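ATP-dependent 6-phosphofructokinase isozyme 2 (Escherichia coli, PDB 3UMO) catalyses the ATP-dependent phosphorylation of D-fructose 6-phosphate to fructose 1,6-bisphosphate, the first committing step of glycolysis. Local coordinates at residues A155-G160 with G179-V184; R162-S167 with A261-L266. One frame throughout, in Å; residues are numbered along the deposited sequence.

Interaction 1. Residues A155-G160 with G179-V184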
# COMPACT_ATOMS: atom_id res chain seq x y z
N ALA A 155 -30.40 -6.45 -34.56
CA ALA A 155 -30.43 -5.80 -35.87
C ALA A 155 -29.28 -6.29 -36.75
O ALA A 155 -29.47 -6.58 -37.93
CB ALA A 155 -30.35 -4.29 -35.71
N ALA A 156 -28.09 -6.38 -36.16
CA ALA A 156 -26.91 -6.82 -36.89
C ALA A 156 -27.03 -8.26 -37.36
O ALA A 156 -26.72 -8.58 -38.51
CB ALA A 156 -25.65 -6.63 -36.04
N GLN A 157 -27.50 -9.14 -36.47
CA GLN A 157 -27.62 -10.56 -36.79
C GLN A 157 -28.65 -10.87 -37.88
O GLN A 157 -28.44 -11.77 -38.69
CB GLN A 157 -27.89 -11.38 -35.52
CG GLN A 157 -26.70 -11.40 -34.56
CD GLN A 157 -26.85 -12.40 -33.43
OE1 GLN A 157 -25.88 -13.02 -33.01
NE2 GLN A 157 -28.07 -12.56 -32.93
N LYS A 158 -29.74 -10.12 -37.90
CA LYS A 158 -30.80 -10.33 -38.90
C LYS A 158 -30.29 -10.27 -40.34
O LYS A 158 -30.88 -10.86 -41.24
CB LYS A 158 -31.93 -9.33 -38.71
CG LYS A 158 -32.79 -9.58 -37.49
CD LYS A 158 -33.87 -8.54 -37.38
CE LYS A 158 -34.53 -8.57 -36.02
NZ LYS A 158 -35.25 -7.29 -35.73
N GLN A 159 -29.20 -9.54 -40.55
CA GLN A 159 -28.67 -9.36 -41.89
C GLN A 159 -27.29 -9.99 -42.07
O GLN A 159 -26.49 -9.52 -42.87
CB GLN A 159 -28.61 -7.89 -42.24
CG GLN A 159 -27.81 -7.09 -41.25
CD GLN A 159 -27.81 -5.62 -41.58
OE1 GLN A 159 -28.78 -4.92 -41.32
NE2 GLN A 159 -26.72 -5.15 -42.19
N GLY A 160 -27.03 -11.04 -41.30
CA GLY A 160 -25.87 -11.88 -41.55
C GLY A 160 -24.56 -11.40 -40.96
O GLY A 160 -23.51 -11.94 -41.29
N GLY A 179 -29.58 -14.30 -28.31
CA GLY A 179 -29.10 -15.62 -28.67
C GLY A 179 -28.40 -15.66 -30.02
O GLY A 179 -28.36 -14.66 -30.74
N ASN A 180 -27.86 -16.84 -30.34
CA ASN A 180 -27.15 -17.07 -31.60
C ASN A 180 -25.90 -16.23 -31.77
O ASN A 180 -25.46 -15.97 -32.89
CB ASN A 180 -28.09 -16.90 -32.80
CG ASN A 180 -29.24 -17.89 -32.79
OD1 ASN A 180 -29.04 -19.08 -32.55
ND2 ASN A 180 -30.45 -17.39 -33.03
N ILE A 181 -25.32 -15.80 -30.65
CA ILE A 181 -24.05 -15.10 -30.67
C ILE A 181 -22.98 -16.07 -31.16
O ILE A 181 -22.93 -17.21 -30.72
CB ILE A 181 -23.67 -14.60 -29.26
CG1 ILE A 181 -24.76 -13.69 -28.68
CG2 ILE A 181 -22.30 -13.92 -29.26
CD1 ILE A 181 -25.06 -12.47 -29.52
N GLU A 182 -22.12 -15.62 -32.07
CA GLU A 182 -21.10 -16.50 -32.64
C GLU A 182 -20.08 -16.95 -31.59
O GLU A 182 -19.67 -18.11 -31.56
CB GLU A 182 -20.37 -15.81 -33.79
CG GLU A 182 -21.23 -15.60 -35.03
CD GLU A 182 -21.35 -16.86 -35.88
OE1 GLU A 182 -22.43 -17.06 -36.48
OE2 GLU A 182 -20.37 -17.62 -35.96
N LEU A 183 -19.68 -16.01 -30.73
CA LEU A 183 -18.65 -16.28 -29.74
C LEU A 183 -18.76 -15.28 -28.61
O LEU A 183 -18.90 -14.08 -28.84
CB LEU A 183 -17.26 -16.15 -30.38
CG LEU A 183 -16.04 -16.18 -29.46
CD1 LEU A 183 -15.89 -17.54 -28.81
CD2 LEU A 183 -14.78 -15.81 -30.23
N VAL A 184 -18.67 -15.77 -27.38
CA VAL A 184 -18.58 -14.89 -26.22
C VAL A 184 -17.35 -15.30 -25.40
O VAL A 184 -17.07 -16.50 -25.27
CB VAL A 184 -19.88 -14.92 -25.37
CG1 VAL A 184 -20.14 -16.32 -24.82
CG2 VAL A 184 -19.83 -13.88 -24.25

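Interaction 2. Residues R162-S167 with A261-L266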
# COMPACT_ATOMS: atom_id res chain seq x y z
N ARG A 162 -21.91 -11.47 -38.22
CA ARG A 162 -21.54 -12.45 -37.20
C ARG A 162 -20.99 -11.72 -35.98
O ARG A 162 -19.98 -11.03 -36.06
CB ARG A 162 -20.53 -13.45 -37.76
CG ARG A 162 -21.06 -14.24 -38.97
CD ARG A 162 -19.94 -15.01 -39.67
NE ARG A 162 -19.56 -16.22 -38.95
CZ ARG A 162 -18.47 -16.94 -39.22
NH1 ARG A 162 -17.65 -16.57 -40.20
NH2 ARG A 162 -18.20 -18.03 -38.52
N CYS A 163 -21.66 -11.87 -34.84
CA CYS A 163 -21.32 -11.08 -33.66
C CYS A 163 -20.51 -11.82 -32.60
O CYS A 163 -20.83 -12.95 -32.23
CB CYS A 163 -22.58 -10.49 -33.03
SG CYS A 163 -23.44 -9.32 -34.11
N ILE A 164 -19.45 -11.17 -32.14
CA ILE A 164 -18.62 -11.67 -31.05
C ILE A 164 -18.75 -10.68 -29.91
O ILE A 164 -18.69 -9.46 -30.13
CB ILE A 164 -17.15 -11.80 -31.50
CG1 ILE A 164 -17.04 -12.86 -32.60
CG2 ILE A 164 -16.24 -12.12 -30.32
CD1 ILE A 164 -15.65 -12.96 -33.21
N VAL A 165 -18.95 -11.18 -28.69
CA VAL A 165 -19.20 -10.29 -27.56
C VAL A 165 -18.20 -10.51 -26.43
O VAL A 165 -17.93 -11.64 -26.03
CB VAL A 165 -20.63 -10.49 -27.00
CG1 VAL A 165 -20.87 -9.61 -25.78
CG2 VAL A 165 -21.68 -10.22 -28.09
N ASP A 166 -17.63 -9.41 -25.93
CA ASP A 166 -16.79 -9.45 -24.73
C ASP A 166 -17.18 -8.27 -23.86
O ASP A 166 -16.85 -7.12 -24.16
CB ASP A 166 -15.31 -9.39 -25.11
CG ASP A 166 -14.39 -9.49 -23.90
OD1 ASP A 166 -13.16 -9.46 -24.11
OD2 ASP A 166 -14.88 -9.59 -22.76
N SER A 167 -17.91 -8.53 -22.78
CA SER A 167 -18.35 -7.45 -21.91
C SER A 167 -18.56 -7.99 -20.51
O SER A 167 -18.05 -9.06 -20.16
CB SER A 167 -19.65 -6.84 -22.45
OG SER A 167 -19.95 -5.62 -21.79
N ALA A 261 -7.16 -12.46 -31.51
CA ALA A 261 -6.66 -13.71 -32.10
C ALA A 261 -7.78 -14.67 -32.45
O ALA A 261 -7.77 -15.29 -33.51
CB ALA A 261 -5.67 -14.38 -31.16
N MET A 262 -8.73 -14.83 -31.53
CA MET A 262 -9.82 -15.76 -31.80
C MET A 262 -10.72 -15.26 -32.93
O MET A 262 -11.24 -16.06 -33.71
CB MET A 262 -10.63 -16.05 -30.52
CG MET A 262 -9.79 -16.81 -29.49
SD MET A 262 -10.74 -17.51 -28.14
CE MET A 262 -11.56 -16.06 -27.47
N THR A 263 -10.87 -13.94 -33.03
CA THR A 263 -11.64 -13.33 -34.09
C THR A 263 -11.03 -13.64 -35.46
O THR A 263 -11.74 -13.99 -36.40
CB THR A 263 -11.72 -11.80 -33.91
OG1 THR A 263 -12.42 -11.50 -32.70
CG2 THR A 263 -12.43 -11.15 -35.08
N LEU A 264 -9.72 -13.51 -35.56
CA LEU A 264 -9.02 -13.84 -36.79
C LEU A 264 -9.20 -15.30 -37.16
O LEU A 264 -9.42 -15.63 -38.33
CB LEU A 264 -7.53 -13.51 -36.67
CG LEU A 264 -7.18 -12.04 -36.85
CD1 LEU A 264 -5.74 -11.78 -36.42
CD2 LEU A 264 -7.40 -11.62 -38.30
N LYS A 265 -9.11 -16.18 -36.17
CA LYS A 265 -9.33 -17.61 -36.42
C LYS A 265 -10.76 -17.87 -36.84
O LYS A 265 -11.02 -18.72 -37.70
CB LYS A 265 -8.99 -18.45 -35.18
CG LYS A 265 -7.50 -18.66 -34.96
CD LYS A 265 -6.84 -19.26 -36.20
CE LYS A 265 -5.38 -19.63 -35.95
NZ LYS A 265 -4.72 -20.12 -37.19
N LEU A 266 -11.70 -17.14 -36.25
CA LEU A 266 -13.11 -17.30 -36.58
C LEU A 266 -13.35 -16.89 -38.04
O LEU A 266 -14.10 -17.55 -38.77
CB LEU A 266 -13.98 -16.47 -35.63
CG LEU A 266 -15.41 -16.95 -35.36
CD1 LEU A 266 -16.40 -16.29 -36.30
CD2 LEU A 266 -15.52 -18.46 -35.45

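Interaction 1. Residues A155-G160 with G179-V184
Gln157, on the last turn of helix 146-158, faces the loop that leads into strand 183-184, the backbones coming nearest at Gln157 and Asn180, whose CA atoms are 8.3 Å apart. From the helix side the contact is carried by Gln157: CG stands beside the backbone N (chi1 -68°) and the chain then runs out extended, bringing its amide up to the loop carbonyls. NE2 donates to Gly179 O at 3.0 Å in an almost straight bond (N-H...O 173°) that lies in the amide plane and meets the carbonyl nearly head-on. The other branch is less favoured, since OE1 lies 3.0 Å from Asn180 O, an acceptor beside an acceptor; a weak bond from Lys219 to that carbonyl may ease the repulsion. Ile181 CD1 approaches OE1 to 3.6 Å, a nonpolar neighbour. An alanine in place of Gln157 would remove the amide, and Gly179 O would probably be left without this donor, with a gap between helix and loop. Just beyond the glutamine the helix closes in a Schellman motif, with Gly160 at C-prime, Gly160 N bonded to Gln157 O and Ile161 N to Ala156 O, the turn that delivers the chain to strand 162-166, completing a beta-alpha-beta unit begun by its parallel neighbour 133-137.

Interaction 2. Residues R162-S167 with A261-L266
Leu266 lays its CD1 methyl over one face of the Arg162 guanidinium, offset toward the rim on the NH2 side: CD1 is 3.3 Å from NH2 and 3.6 Å from CZ. The two side chains reach toward each other, the arginine from the strand and the leucine from the helix, the arginine folded by its bend at chi3 (77°), which turns the flat group to the leucine. The leucine's chi2 of -93° lies away from a staggered value, which may reflect some strain. One pair further along the strand, the end of Ile164 meets Thr263, CD1 lying 3.6 Å from OG1 and 4.1 Å from CG2. No hydrogen bond crosses between the segments, and the threonine hydroxyl is occupied within its own helix, bonded to Val259 O one turn back.

This is the layered packing of the ribokinase-type alpha/beta fold, with helix 254-267 laid against one face of the central parallel sheet. Arg162 and Ile164 point to that helix, whereas Cys163 between them faces helix 146-158.

Further out, strand 133-137 supplies the neighbouring surface: Ile133 touches both Ile164 and Leu266, while Val135 touches Thr263, which also packs on Ile4 of strand 4-7. Arg162 NH2 has a weak, long ion pair with Glu182, and Arg220 adds to the surroundings of Leu266. Arg162 NH1 is also 4.0 Å from Leu266 O, so the positive charge sits near the C-terminal end of the helix and may be favoured by its dipole. Asp256, the active-site residue by similarity, lies in the first turn of this same helix.

In the fold
The four segments alternate along the chain, 155-160, 162-167, 179-184 and 261-266, so interactions 1 and 2 interlock, their centres 11 Å apart. Strands 162-166 and 183-184 join them as parallel neighbours at one edge of the six-stranded sheet: Leu183 O lies 2.9 Å from Val165 N and Glu182 N 3.0 Å from Cys163 O, both probable hydrogen bonds. Helix 146-158 covers one face of strand 162-166 and helix 254-267 the other. Interaction 1 lies near the periphery, about 17 Å from the chain centre, and interaction 2 deeper, about 9 Å. Strand 183-184 continues directly into Lys185, Pro186 and Asn187, which bind substrate ATP at a site shared between the two subunits of the dimer.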